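Malate dehydrogenase (PDB 1V9N) catalyses the NAD-dependent oxidation of (S)-malate to oxaloacetate as a homodimer of the LDH2/MDH2 oxidoreductase family. Local coordinates at residues 133-138 with 169-174; 174-179 with 299-304; 179-184 with 320-325. All coordinates share one frame; numbering follows the deposited sequence.

Interaction 1: 133-138 with 169-174; sequences YYALMA and PIALAA. With NDP (NADPH dihydro-nicotinamide-adenine-dinucleotide phosphate), chain B.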
loop_
_atom_site.group_PDB
_atom_site.type_symbol
_atom_site.label_atom_id
_atom_site.label_comp_id
_atom_site.label_asym_id
_atom_site.label_seq_id
_atom_site.Cartn_x
_atom_site.Cartn_y
_atom_site.Cartn_z
ATOM N N TYR A 133 10.869 -9.012 -7.543
ATOM C CA TYR A 133 12.208 -9.143 -8.096
ATOM C C TYR A 133 13.013 -7.849 -7.942
ATOM O O TYR A 133 14.198 -7.881 -7.612
ATOM C CB TYR A 133 12.125 -9.519 -9.578
ATOM C CG TYR A 133 13.459 -9.553 -10.287
ATOM C CD1 TYR A 133 14.290 -10.675 -10.212
ATOM C CD2 TYR A 133 13.895 -8.459 -11.032
ATOM C CE1 TYR A 133 15.522 -10.703 -10.870
ATOM C CE2 TYR A 133 15.120 -8.472 -11.687
ATOM C CZ TYR A 133 15.927 -9.593 -11.605
ATOM O OH TYR A 133 17.132 -9.593 -12.265
ATOM N N TYR A 134 12.371 -6.711 -8.187
ATOM C CA TYR A 134 13.054 -5.418 -8.093
ATOM C C TYR A 134 13.197 -4.972 -6.638
ATOM O O TYR A 134 14.226 -4.420 -6.248
ATOM C CB TYR A 134 12.284 -4.380 -8.921
ATOM C CG TYR A 134 12.028 -4.887 -10.324
ATOM C CD1 TYR A 134 13.016 -4.809 -11.310
ATOM C CD2 TYR A 134 10.856 -5.572 -10.626
ATOM C CE1 TYR A 134 12.841 -5.416 -12.559
ATOM C CE2 TYR A 134 10.671 -6.182 -11.867
ATOM C CZ TYR A 134 11.665 -6.105 -12.824
ATOM O OH TYR A 134 11.492 -6.749 -14.029
ATOM N N ALA A 135 12.177 -5.226 -5.826
ATOM C CA ALA A 135 12.253 -4.844 -4.419
ATOM C C ALA A 135 13.407 -5.587 -3.755
ATOM O O ALA A 135 14.140 -5.009 -2.951
ATOM C CB ALA A 135 10.943 -5.162 -3.700
ATOM N N LEU A 136 13.564 -6.866 -4.098
ATOM C CA LEU A 136 14.626 -7.697 -3.526
ATOM C C LEU A 136 16.019 -7.181 -3.835
ATOM O O LEU A 136 16.945 -7.344 -3.034
ATOM C CB LEU A 136 14.511 -9.145 -4.015
ATOM C CG LEU A 136 13.599 -10.072 -3.210
ATOM C CD1 LEU A 136 13.582 -11.455 -3.858
ATOM C CD2 LEU A 136 14.102 -10.167 -1.766
HETATM N N MSE A 137 16.171 -6.563 -4.999
HETATM C CA MSE A 137 17.457 -6.015 -5.392
HETATM C C MSE A 137 17.969 -5.043 -4.339
HETATM O O MSE A 137 19.155 -5.054 -3.993
HETATM C CB MSE A 137 17.337 -5.302 -6.743
HETATM C CG MSE A 137 17.142 -6.250 -7.924
HETATM SE SE MSE A 137 16.874 -5.299 -9.592
HETATM C CE MSE A 137 18.612 -4.464 -9.747
ATOM N N ALA A 138 17.076 -4.206 -3.821
ATOM C CA ALA A 138 17.457 -3.232 -2.808
ATOM C C ALA A 138 17.744 -3.903 -1.461
ATOM O O ALA A 138 18.708 -3.554 -0.781
ATOM C CB ALA A 138 16.362 -2.183 -2.652
ATOM N N PRO A 169 0.387 -4.660 -8.860
ATOM C CA PRO A 169 0.990 -5.173 -7.632
ATOM C C PRO A 169 1.817 -4.162 -6.850
ATOM O O PRO A 169 2.201 -3.108 -7.366
ATOM C CB PRO A 169 1.833 -6.341 -8.138
ATOM C CG PRO A 169 2.357 -5.808 -9.436
ATOM C CD PRO A 169 1.125 -5.129 -10.047
ATOM N N ILE A 170 2.064 -4.505 -5.590
ATOM C CA ILE A 170 2.867 -3.704 -4.682
ATOM C C ILE A 170 3.844 -4.659 -4.017
ATOM O O ILE A 170 3.446 -5.721 -3.537
ATOM C CB ILE A 170 2.025 -3.057 -3.570
ATOM C CG1 ILE A 170 1.051 -2.044 -4.168
ATOM C CG2 ILE A 170 2.949 -2.406 -2.544
ATOM C CD1 ILE A 170 0.092 -1.440 -3.152
ATOM N N ALA A 171 5.119 -4.291 -3.991
ATOM C CA ALA A 171 6.118 -5.138 -3.363
ATOM C C ALA A 171 7.048 -4.335 -2.464
ATOM O O ALA A 171 7.447 -3.221 -2.808
ATOM C CB ALA A 171 6.931 -5.869 -4.427
ATOM N N LEU A 172 7.370 -4.904 -1.307
ATOM C CA LEU A 172 8.290 -4.290 -0.365
ATOM C C LEU A 172 9.199 -5.373 0.182
ATOM O O LEU A 172 8.738 -6.417 0.655
ATOM C CB LEU A 172 7.556 -3.603 0.797
ATOM C CG LEU A 172 8.495 -2.856 1.768
ATOM C CD1 LEU A 172 7.736 -1.726 2.437
ATOM C CD2 LEU A 172 9.073 -3.814 2.810
ATOM N N ALA A 173 10.497 -5.124 0.101
ATOM C CA ALA A 173 11.480 -6.067 0.602
ATOM C C ALA A 173 12.357 -5.328 1.599
ATOM O O ALA A 173 12.705 -4.167 1.388
ATOM C CB ALA A 173 12.326 -6.606 -0.547
ATOM N N ALA A 174 12.692 -5.990 2.697
ATOM C CA ALA A 174 13.551 -5.391 3.706
ATOM C C ALA A 174 14.517 -6.462 4.192
ATOM O O ALA A 174 14.149 -7.627 4.304
ATOM C CB ALA A 174 12.716 -4.872 4.865
HETATM P PA NDP B . 0.093 -14.219 -3.318
HETATM O O1A NDP B . 0.693 -15.423 -3.841
HETATM O O2A NDP B . -1.301 -14.171 -2.753
HETATM O O5B NDP B . 1.136 -13.616 -2.205
HETATM C C5B NDP B . 0.858 -12.390 -1.503
HETATM C C4B NDP B . 2.076 -12.152 -0.590
HETATM O O4B NDP B . 1.701 -12.732 0.672
HETATM C C3B NDP B . 3.389 -12.783 -0.965
HETATM O O3B NDP B . 4.451 -11.843 -0.618
HETATM C C2B NDP B . 3.510 -14.035 -0.170
HETATM O O2B NDP B . 4.834 -14.537 0.084
HETATM C C1B NDP B . 2.705 -13.677 1.040
HETATM N N9A NDP B . 1.963 -14.807 1.664
HETATM C C8A NDP B . 1.292 -15.900 1.046
HETATM N N7A NDP B . 0.733 -16.679 1.944
HETATM C C5A NDP B . 1.013 -16.132 3.163
HETATM C C6A NDP B . 0.700 -16.471 4.519
HETATM N N6A NDP B . -0.035 -17.556 4.787
HETATM N N1A NDP B . 1.155 -15.676 5.548
HETATM C C2A NDP B . 1.906 -14.558 5.283
HETATM N N3A NDP B . 2.249 -14.152 4.042
HETATM C C4A NDP B . 1.769 -14.987 3.015
HETATM O O3 NDP B . 0.170 -13.005 -4.313
HETATM P PN NDP B . -0.405 -12.592 -5.733
HETATM O O1N NDP B . -1.184 -11.382 -5.493
HETATM O O2N NDP B . -1.142 -13.828 -6.167
HETATM O O5D NDP B . 0.941 -12.344 -6.544
HETATM C C5D NDP B . 1.147 -12.839 -7.897
HETATM C C4D NDP B . 2.573 -12.422 -8.426
HETATM O O4D NDP B . 2.371 -11.809 -9.687
HETATM C C3D NDP B . 3.360 -11.383 -7.588
HETATM O O3D NDP B . 4.731 -11.798 -7.542
HETATM C C2D NDP B . 3.144 -10.051 -8.285
HETATM O O2D NDP B . 4.224 -9.168 -8.065
HETATM C C1D NDP B . 2.964 -10.511 -9.756
HETATM N N1N NDP B . 2.084 -9.627 -10.567
HETATM C C2N NDP B . 2.705 -8.937 -11.646
HETATM C C3N NDP B . 1.850 -8.078 -12.452
HETATM C C7N NDP B . 2.427 -7.348 -13.586
HETATM O O7N NDP B . 1.764 -6.605 -14.320
HETATM N N7N NDP B . 3.751 -7.464 -13.876
HETATM C C4N NDP B . 0.465 -7.990 -12.115
HETATM C C5N NDP B . -0.118 -8.668 -11.052
HETATM C C6N NDP B . 0.689 -9.495 -10.275
HETATM P P2B NDP B . 5.532 -15.700 -0.675
HETATM O O1X NDP B . 6.183 -16.437 0.420
HETATM O O2X NDP B . 6.534 -15.150 -1.639
HETATM O O3X NDP B . 4.488 -16.547 -1.396
#

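Interaction 2: 174-179 with 299-304; sequences APTKDK and KISQMI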
loop_
_atom_site.group_PDB
_atom_site.type_symbol
_atom_site.label_atom_id
_atom_site.label_comp_id
_atom_site.label_asym_id
_atom_site.label_seq_id
_atom_site.Cartn_x
_atom_site.Cartn_y
_atom_site.Cartn_z
ATOM N N ALA A 174 12.692 -5.990 2.697
ATOM C CA ALA A 174 13.551 -5.391 3.706
ATOM C C ALA A 174 14.517 -6.462 4.192
ATOM O O ALA A 174 14.149 -7.627 4.304
ATOM C CB ALA A 174 12.716 -4.872 4.865
ATOM N N PRO A 175 15.772 -6.088 4.473
ATOM C CA PRO A 175 16.728 -7.090 4.948
ATOM C C PRO A 175 16.446 -7.487 6.402
ATOM O O PRO A 175 15.892 -6.698 7.174
ATOM C CB PRO A 175 18.072 -6.385 4.788
ATOM C CG PRO A 175 17.727 -4.955 5.047
ATOM C CD PRO A 175 16.420 -4.772 4.305
ATOM N N THR A 176 16.803 -8.719 6.759
ATOM C CA THR A 176 16.617 -9.203 8.125
ATOM C C THR A 176 17.897 -9.932 8.540
ATOM O O THR A 176 18.890 -9.932 7.802
ATOM C CB THR A 176 15.435 -10.200 8.238
ATOM O OG1 THR A 176 15.842 -11.479 7.744
ATOM C CG2 THR A 176 14.224 -9.715 7.433
ATOM N N LYS A 177 17.881 -10.542 9.722
ATOM C CA LYS A 177 19.038 -11.293 10.193
ATOM C C LYS A 177 19.213 -12.520 9.297
ATOM O O LYS A 177 20.311 -13.064 9.182
ATOM C CB LYS A 177 18.836 -11.750 11.642
ATOM C CG LYS A 177 18.673 -10.621 12.659
ATOM C CD LYS A 177 19.987 -9.913 12.952
ATOM C CE LYS A 177 20.993 -10.853 13.609
ATOM N NZ LYS A 177 20.472 -11.453 14.878
ATOM N N ASP A 178 18.124 -12.950 8.664
ATOM C CA ASP A 178 18.154 -14.117 7.789
ATOM C C ASP A 178 17.753 -13.726 6.367
ATOM O O ASP A 178 18.379 -12.857 5.769
ATOM C CB ASP A 178 17.217 -15.192 8.342
ATOM C CG ASP A 178 17.460 -15.464 9.825
ATOM O OD1 ASP A 178 18.605 -15.811 10.186
ATOM O OD2 ASP A 178 16.512 -15.324 10.628
ATOM N N LYS A 179 16.723 -14.359 5.818
ATOM C CA LYS A 179 16.287 -14.023 4.465
ATOM C C LYS A 179 15.422 -12.767 4.470
ATOM O O LYS A 179 14.673 -12.513 5.417
ATOM C CB LYS A 179 15.533 -15.196 3.836
ATOM C CG LYS A 179 16.450 -16.369 3.527
ATOM C CD LYS A 179 15.731 -17.542 2.888
ATOM C CE LYS A 179 16.715 -18.697 2.669
ATOM N NZ LYS A 179 16.050 -19.951 2.216
ATOM N N LYS A 299 15.890 -5.795 15.146
ATOM C CA LYS A 299 14.511 -5.469 15.476
ATOM C C LYS A 299 13.447 -6.095 14.580
ATOM O O LYS A 299 12.434 -6.596 15.079
ATOM C CB LYS A 299 14.330 -3.951 15.517
ATOM C CG LYS A 299 15.089 -3.284 16.652
ATOM C CD LYS A 299 14.693 -3.880 17.995
ATOM C CE LYS A 299 15.407 -3.188 19.141
ATOM N NZ LYS A 299 14.986 -3.761 20.455
ATOM N N ILE A 300 13.657 -6.078 13.268
ATOM C CA ILE A 300 12.656 -6.652 12.373
ATOM C C ILE A 300 12.572 -8.169 12.527
ATOM O O ILE A 300 11.482 -8.738 12.475
ATOM C CB ILE A 300 12.918 -6.289 10.887
ATOM C CG1 ILE A 300 11.657 -6.575 10.069
ATOM C CG2 ILE A 300 14.107 -7.078 10.338
ATOM C CD1 ILE A 300 11.730 -6.119 8.610
ATOM N N SER A 301 13.715 -8.818 12.723
ATOM C CA SER A 301 13.739 -10.269 12.901
ATOM C C SER A 301 13.058 -10.652 14.205
ATOM O O SER A 301 12.427 -11.703 14.294
ATOM C CB SER A 301 15.175 -10.795 12.899
ATOM O OG SER A 301 15.704 -10.815 11.588
ATOM N N GLN A 302 13.184 -9.797 15.219
ATOM C CA GLN A 302 12.543 -10.060 16.503
ATOM C C GLN A 302 11.032 -9.932 16.338
ATOM O O GLN A 302 10.259 -10.680 16.949
ATOM C CB GLN A 302 13.047 -9.082 17.569
ATOM C CG GLN A 302 14.556 -9.137 17.783
ATOM C CD GLN A 302 14.999 -8.524 19.103
ATOM O OE1 GLN A 302 14.530 -7.457 19.499
ATOM N NE2 GLN A 302 15.921 -9.197 19.784
HETATM N N MSE A 303 10.609 -8.977 15.512
HETATM C CA MSE A 303 9.184 -8.784 15.253
HETATM C C MSE A 303 8.644 -10.010 14.519
HETATM O O MSE A 303 7.588 -10.535 14.861
HETATM C CB MSE A 303 8.955 -7.538 14.393
HETATM C CG MSE A 303 7.521 -7.376 13.907
HETATM SE SE MSE A 303 7.249 -5.837 12.737
HETATM C CE MSE A 303 7.782 -6.630 11.047
ATOM N N ILE A 304 9.377 -10.453 13.501
ATOM C CA ILE A 304 8.973 -11.612 12.716
ATOM C C ILE A 304 8.866 -12.857 13.600
ATOM O O ILE A 304 7.890 -13.604 13.517
ATOM C CB ILE A 304 9.977 -11.884 11.574
ATOM C CG1 ILE A 304 9.964 -10.712 10.580
ATOM C CG2 ILE A 304 9.628 -13.196 10.870
ATOM C CD1 ILE A 304 11.076 -10.764 9.558
HETATM O O HOH W 1 14.677 -13.325 10.892
#

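Interaction 3: 179-184 with 320-325; sequences KPFLLD and WIHGEK. With NDP (NADPH dihydro-nicotinamide-adenine-dinucleotide phosphate), chain B.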
loop_
_atom_site.group_PDB
_atom_site.type_symbol
_atom_site.label_atom_id
_atom_site.label_comp_id
_atom_site.label_asym_id
_atom_site.label_seq_id
_atom_site.Cartn_x
_atom_site.Cartn_y
_atom_site.Cartn_z
ATOM N N LYS A 179 16.723 -14.359 5.818
ATOM C CA LYS A 179 16.287 -14.023 4.465
ATOM C C LYS A 179 15.422 -12.767 4.470
ATOM O O LYS A 179 14.673 -12.513 5.417
ATOM C CB LYS A 179 15.533 -15.196 3.836
ATOM C CG LYS A 179 16.450 -16.369 3.527
ATOM C CD LYS A 179 15.731 -17.542 2.888
ATOM C CE LYS A 179 16.715 -18.697 2.669
ATOM N NZ LYS A 179 16.050 -19.951 2.216
ATOM N N PRO A 180 15.517 -11.959 3.407
ATOM C CA PRO A 180 14.730 -10.729 3.328
ATOM C C PRO A 180 13.229 -10.913 3.512
ATOM O O PRO A 180 12.651 -11.931 3.109
ATOM C CB PRO A 180 15.051 -10.197 1.930
ATOM C CG PRO A 180 16.435 -10.720 1.670
ATOM C CD PRO A 180 16.349 -12.131 2.203
ATOM N N PHE A 181 12.608 -9.924 4.144
ATOM C CA PHE A 181 11.169 -9.917 4.302
ATOM C C PHE A 181 10.745 -9.552 2.880
ATOM O O PHE A 181 11.370 -8.693 2.258
ATOM C CB PHE A 181 10.746 -8.805 5.261
ATOM C CG PHE A 181 9.292 -8.470 5.190
ATOM C CD1 PHE A 181 8.364 -9.172 5.953
ATOM C CD2 PHE A 181 8.841 -7.463 4.335
ATOM C CE1 PHE A 181 7.000 -8.875 5.867
ATOM C CE2 PHE A 181 7.488 -7.160 4.238
ATOM C CZ PHE A 181 6.562 -7.865 5.005
ATOM N N LEU A 182 9.708 -10.189 2.355
ATOM C CA LEU A 182 9.285 -9.872 0.999
ATOM C C LEU A 182 7.790 -9.966 0.765
ATOM O O LEU A 182 7.228 -11.059 0.670
ATOM C CB LEU A 182 10.007 -10.773 -0.011
ATOM C CG LEU A 182 9.560 -10.662 -1.480
ATOM C CD1 LEU A 182 9.796 -9.243 -2.009
ATOM C CD2 LEU A 182 10.323 -11.695 -2.322
ATOM N N LEU A 183 7.149 -8.807 0.703
ATOM C CA LEU A 183 5.729 -8.737 0.414
ATOM C C LEU A 183 5.694 -8.481 -1.088
ATOM O O LEU A 183 6.426 -7.628 -1.590
ATOM C CB LEU A 183 5.080 -7.563 1.153
ATOM C CG LEU A 183 3.635 -7.207 0.767
ATOM C CD1 LEU A 183 2.717 -8.397 1.052
ATOM C CD2 LEU A 183 3.179 -5.987 1.559
ATOM N N ASP A 184 4.876 -9.239 -1.803
ATOM C CA ASP A 184 4.741 -9.068 -3.246
ATOM C C ASP A 184 3.330 -9.537 -3.560
ATOM O O ASP A 184 3.069 -10.734 -3.614
ATOM C CB ASP A 184 5.782 -9.908 -3.996
ATOM C CG ASP A 184 5.804 -9.601 -5.480
ATOM O OD1 ASP A 184 5.041 -8.697 -5.893
ATOM O OD2 ASP A 184 6.569 -10.249 -6.228
ATOM N N TRP A 320 2.980 -17.789 8.745
ATOM C CA TRP A 320 4.108 -17.479 7.868
ATOM C C TRP A 320 4.392 -15.981 7.851
ATOM O O TRP A 320 3.553 -15.174 8.257
ATOM C CB TRP A 320 3.816 -17.900 6.423
ATOM C CG TRP A 320 3.510 -19.349 6.216
ATOM C CD1 TRP A 320 2.291 -19.956 6.313
ATOM C CD2 TRP A 320 4.441 -20.372 5.840
ATOM N NE1 TRP A 320 2.404 -21.292 6.016
ATOM C CE2 TRP A 320 3.712 -21.575 5.726
ATOM C CE3 TRP A 320 5.820 -20.388 5.594
ATOM C CZ2 TRP A 320 4.317 -22.786 5.368
ATOM C CZ3 TRP A 320 6.422 -21.594 5.239
ATOM C CH2 TRP A 320 5.667 -22.778 5.132
ATOM N N ILE A 321 5.582 -15.624 7.379
ATOM C CA ILE A 321 5.966 -14.228 7.232
ATOM C C ILE A 321 6.061 -14.068 5.718
ATOM O O ILE A 321 6.441 -15.003 5.012
ATOM C CB ILE A 321 7.336 -13.911 7.890
ATOM C CG1 ILE A 321 7.586 -12.401 7.859
ATOM C CG2 ILE A 321 8.460 -14.621 7.153
ATOM C CD1 ILE A 321 6.527 -11.597 8.584
ATOM N N HIS A 322 5.703 -12.900 5.208
ATOM C CA HIS A 322 5.731 -12.685 3.770
ATOM C C HIS A 322 7.078 -12.943 3.120
ATOM O O HIS A 322 8.105 -12.393 3.520
ATOM C CB HIS A 322 5.214 -11.285 3.465
ATOM C CG HIS A 322 3.848 -11.046 4.023
ATOM N ND1 HIS A 322 3.618 -10.906 5.373
ATOM C CD2 HIS A 322 2.631 -11.035 3.431
ATOM C CE1 HIS A 322 2.318 -10.823 5.590
ATOM N NE2 HIS A 322 1.696 -10.898 4.427
ATOM N N GLY A 323 7.056 -13.817 2.119
ATOM C CA GLY A 323 8.266 -14.172 1.404
ATOM C C GLY A 323 8.797 -15.533 1.824
ATOM O O GLY A 323 9.554 -16.164 1.086
ATOM N N GLU A 324 8.390 -15.987 3.007
ATOM C CA GLU A 324 8.842 -17.266 3.541
ATOM C C GLU A 324 8.495 -18.474 2.668
ATOM O O GLU A 324 9.379 -19.263 2.338
ATOM C CB GLU A 324 8.293 -17.460 4.958
ATOM C CG GLU A 324 8.744 -18.742 5.631
ATOM C CD GLU A 324 8.454 -18.746 7.119
ATOM O OE1 GLU A 324 7.425 -18.170 7.528
ATOM O OE2 GLU A 324 9.254 -19.333 7.877
ATOM N N LYS A 325 7.223 -18.631 2.309
ATOM C CA LYS A 325 6.817 -19.747 1.452
ATOM C C LYS A 325 7.660 -19.755 0.181
ATOM O O LYS A 325 8.183 -20.792 -0.222
ATOM C CB LYS A 325 5.345 -19.630 1.049
ATOM C CG LYS A 325 4.334 -19.939 2.139
ATOM C CD LYS A 325 2.925 -19.754 1.594
ATOM C CE LYS A 325 1.865 -20.060 2.627
ATOM N NZ LYS A 325 0.490 -19.818 2.091
HETATM P PA NDP B . 0.093 -14.219 -3.318
HETATM O O1A NDP B . 0.693 -15.423 -3.841
HETATM O O2A NDP B . -1.301 -14.171 -2.753
HETATM O O5B NDP B . 1.136 -13.616 -2.205
HETATM C C5B NDP B . 0.858 -12.390 -1.503
HETATM C C4B NDP B . 2.076 -12.152 -0.590
HETATM O O4B NDP B . 1.701 -12.732 0.672
HETATM C C3B NDP B . 3.389 -12.783 -0.965
HETATM O O3B NDP B . 4.451 -11.843 -0.618
HETATM C C2B NDP B . 3.510 -14.035 -0.170
HETATM O O2B NDP B . 4.834 -14.537 0.084
HETATM C C1B NDP B . 2.705 -13.677 1.040
HETATM N N9A NDP B . 1.963 -14.807 1.664
HETATM C C8A NDP B . 1.292 -15.900 1.046
HETATM N N7A NDP B . 0.733 -16.679 1.944
HETATM C C5A NDP B . 1.013 -16.132 3.163
HETATM C C6A NDP B . 0.700 -16.471 4.519
HETATM N N6A NDP B . -0.035 -17.556 4.787
HETATM N N1A NDP B . 1.155 -15.676 5.548
HETATM C C2A NDP B . 1.906 -14.558 5.283
HETATM N N3A NDP B . 2.249 -14.152 4.042
HETATM C C4A NDP B . 1.769 -14.987 3.015
HETATM O O3 NDP B . 0.170 -13.005 -4.313
HETATM P PN NDP B . -0.405 -12.592 -5.733
HETATM O O1N NDP B . -1.184 -11.382 -5.493
HETATM O O2N NDP B . -1.142 -13.828 -6.167
HETATM O O5D NDP B . 0.941 -12.344 -6.544
HETATM C C5D NDP B . 1.147 -12.839 -7.897
HETATM C C4D NDP B . 2.573 -12.422 -8.426
HETATM O O4D NDP B . 2.371 -11.809 -9.687
HETATM C C3D NDP B . 3.360 -11.383 -7.588
HETATM O O3D NDP B . 4.731 -11.798 -7.542
HETATM C C2D NDP B . 3.144 -10.051 -8.285
HETATM O O2D NDP B . 4.224 -9.168 -8.065
HETATM C C1D NDP B . 2.964 -10.511 -9.756
HETATM N N1N NDP B . 2.084 -9.627 -10.567
HETATM C C2N NDP B . 2.705 -8.937 -11.646
HETATM C C3N NDP B . 1.850 -8.078 -12.452
HETATM C C7N NDP B . 2.427 -7.348 -13.586
HETATM O O7N NDP B . 1.764 -6.605 -14.320
HETATM N N7N NDP B . 3.751 -7.464 -13.876
HETATM C C4N NDP B . 0.465 -7.990 -12.115
HETATM C C5N NDP B . -0.118 -8.668 -11.052
HETATM C C6N NDP B . 0.689 -9.495 -10.275
HETATM P P2B NDP B . 5.532 -15.700 -0.675
HETATM O O1X NDP B . 6.183 -16.437 0.420
HETATM O O2X NDP B . 6.534 -15.150 -1.639
HETATM O O3X NDP B . 4.488 -16.547 -1.396
HETATM O O HOH W 2 10.761 -13.788 3.882
#

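Interaction 1: 133-138 with 169-174
Three alanine methyls carry this contact between helix 133-138 and strand 170-174. Ala135 CB leaves the helix toward the strand. It meets Ala173 CB at 3.7 Å and Ala171 CB at 4.1 Å, so it sits against both methyls on that side of the strand. Ala173 CB also presses on the helix backbone, 3.4 Å from Ala135 O. With side chains this short, the helix and strand axes approach to 6.8 Å and run nearly parallel, at 23°. Leu136 starts out pointing away from the strand. Its chi1 of -87° swings the chain round; with CD1 anti to CA (chi2 179°), the other branch, CD2, is left 4.2 Å from Ala173 CB. The contact has no hydrogen bond across it and is fully buried. The strand is an inner member of a mixed seven-stranded sheet, between strands 144-149 and 181-185, and the helix packs on one face of that sheet. Leu172 points to the other face, where it meets Phe181 and also Met251 of the second subunit. Further round the helix, the Tyr134 ring receives Tyr133 CD2 3.5 Å above its plane, offset toward the rim. Tyr134 OH is hydrogen-bonded to Tyr128 O, and Tyr133 OH to Asp42. At the start of 169-174, the Pro169 ring lies against the nicotinamide of NADPH. Its CD is 3.6 Å from C4N of the cofactor, and its CB lies near O2D of the ribose.

Interaction 2: 174-179 with 299-304
The loop that joins two antiparallel neighbours of the central sheet, strands 170-174 and 181-185, rests here on helix 293-308. Ser301 OG is the polar centre. It is anti to its own carbonyl carbon, chi1 -75°, and accepts a nearly straight hydrogen bond from Lys177 N at 2.9 Å, with an angle of 164°. Water 1 ties the same hydroxyl to Asp178, lying 2.8 Å from Ser301 OG and donating to Asp178 OD2. A weak hydrogen bond joins Ser301 OG to Lys297 O as well. Lys177 CG passes 3.2 Å from Ser301 OG. The rest of the Lys177 chain bends at each later torsion and leads away, and NZ forms a salt bridge with Glu298.

Beside this polar point lies an apolar patch. Thr176 CG2 is anti to its carbonyl carbon and touches both Ile300 CG2 and Ile304 CD1, each at 3.9 Å. It crosses both isoleucines at about a right angle. Ile300 CD1 reaches on to Ala174 CB at 4.1 Å. Behind Ile300 stands Ile254 of the second subunit.

Thr176 OG1 takes the crowded position between N and the carbonyl carbon, chi1 78°. There it accepts from Asp178 N at 2.9 Å and donates to Lys179 O at 2.8 Å, from above the carbonyl plane. Two bonds thus fix the bend of the loop, and the Asp178 N bond closes an ST turn.

Interaction 3: 179-184 with 320-325
NADPH is gripped from both segments. Asp184, with CG anti to its backbone N, accepts from both hydroxyls of the nicotinamide ribose: OD1 from O2D at a very short 2.4 Å, OD2 from O3D at 2.7 Å. Asp184 N donates to O3B of the adenine ribose, and Gly323 N to O2B at 3.1 Å. Lys325 NZ hydrogen-bonds to N7A and salt-bridges Glu238 of the second subunit. The adenine points N3A at one face of the His322 ring, 3.2 Å above its plane, toward the rim; the two rings are not stacked.

Leu183 CD1 is 3.6 Å from His322 CD2, and His322 NE2 hydrogen-bonds to His243 O of the second subunit. Leu182 N donates to His322 O at 3.0 Å. An alanine at His322 would probably loosen the adenine and weaken the subunit contact, since ring face and NE2 bond would go. Gly323 is third in a type II turn from Ile321 to Glu324 and the N-cap of helix 324-336; a CB there would clash with Leu182 CB and jam against His322 O. Accepting from two ribose hydroxyls is consistent with an ionised Asp184. Lys325 N and Glu324 N lie near phosphate O1X at this helix start and would probably steady its charge.

Along the chain, interaction 1 closes before the other two open, while interactions 2 and 3 cross. Ala174 is common to interactions 1 and 2, and Lys179 to interactions 2 and 3. The backbone therefore runs from strand 170-174 through the loop into strand 181-185. In these antiparallel neighbours, Phe181 N and Leu183 N probably hydrogen-bond to Ala174 O and Leu172 O. Interaction 3 lies about 10 Å, centre to centre, from each of the others, which are about 15 Å apart. Ile304 touches Ile321, linking helix 293-308 to the turn before helix 324-336. Interactions 2 and 3 touch the second subunit, whose His243 and Lys244 also hydrogen-bond NADPH, so the cofactor site lies at the dimer interface.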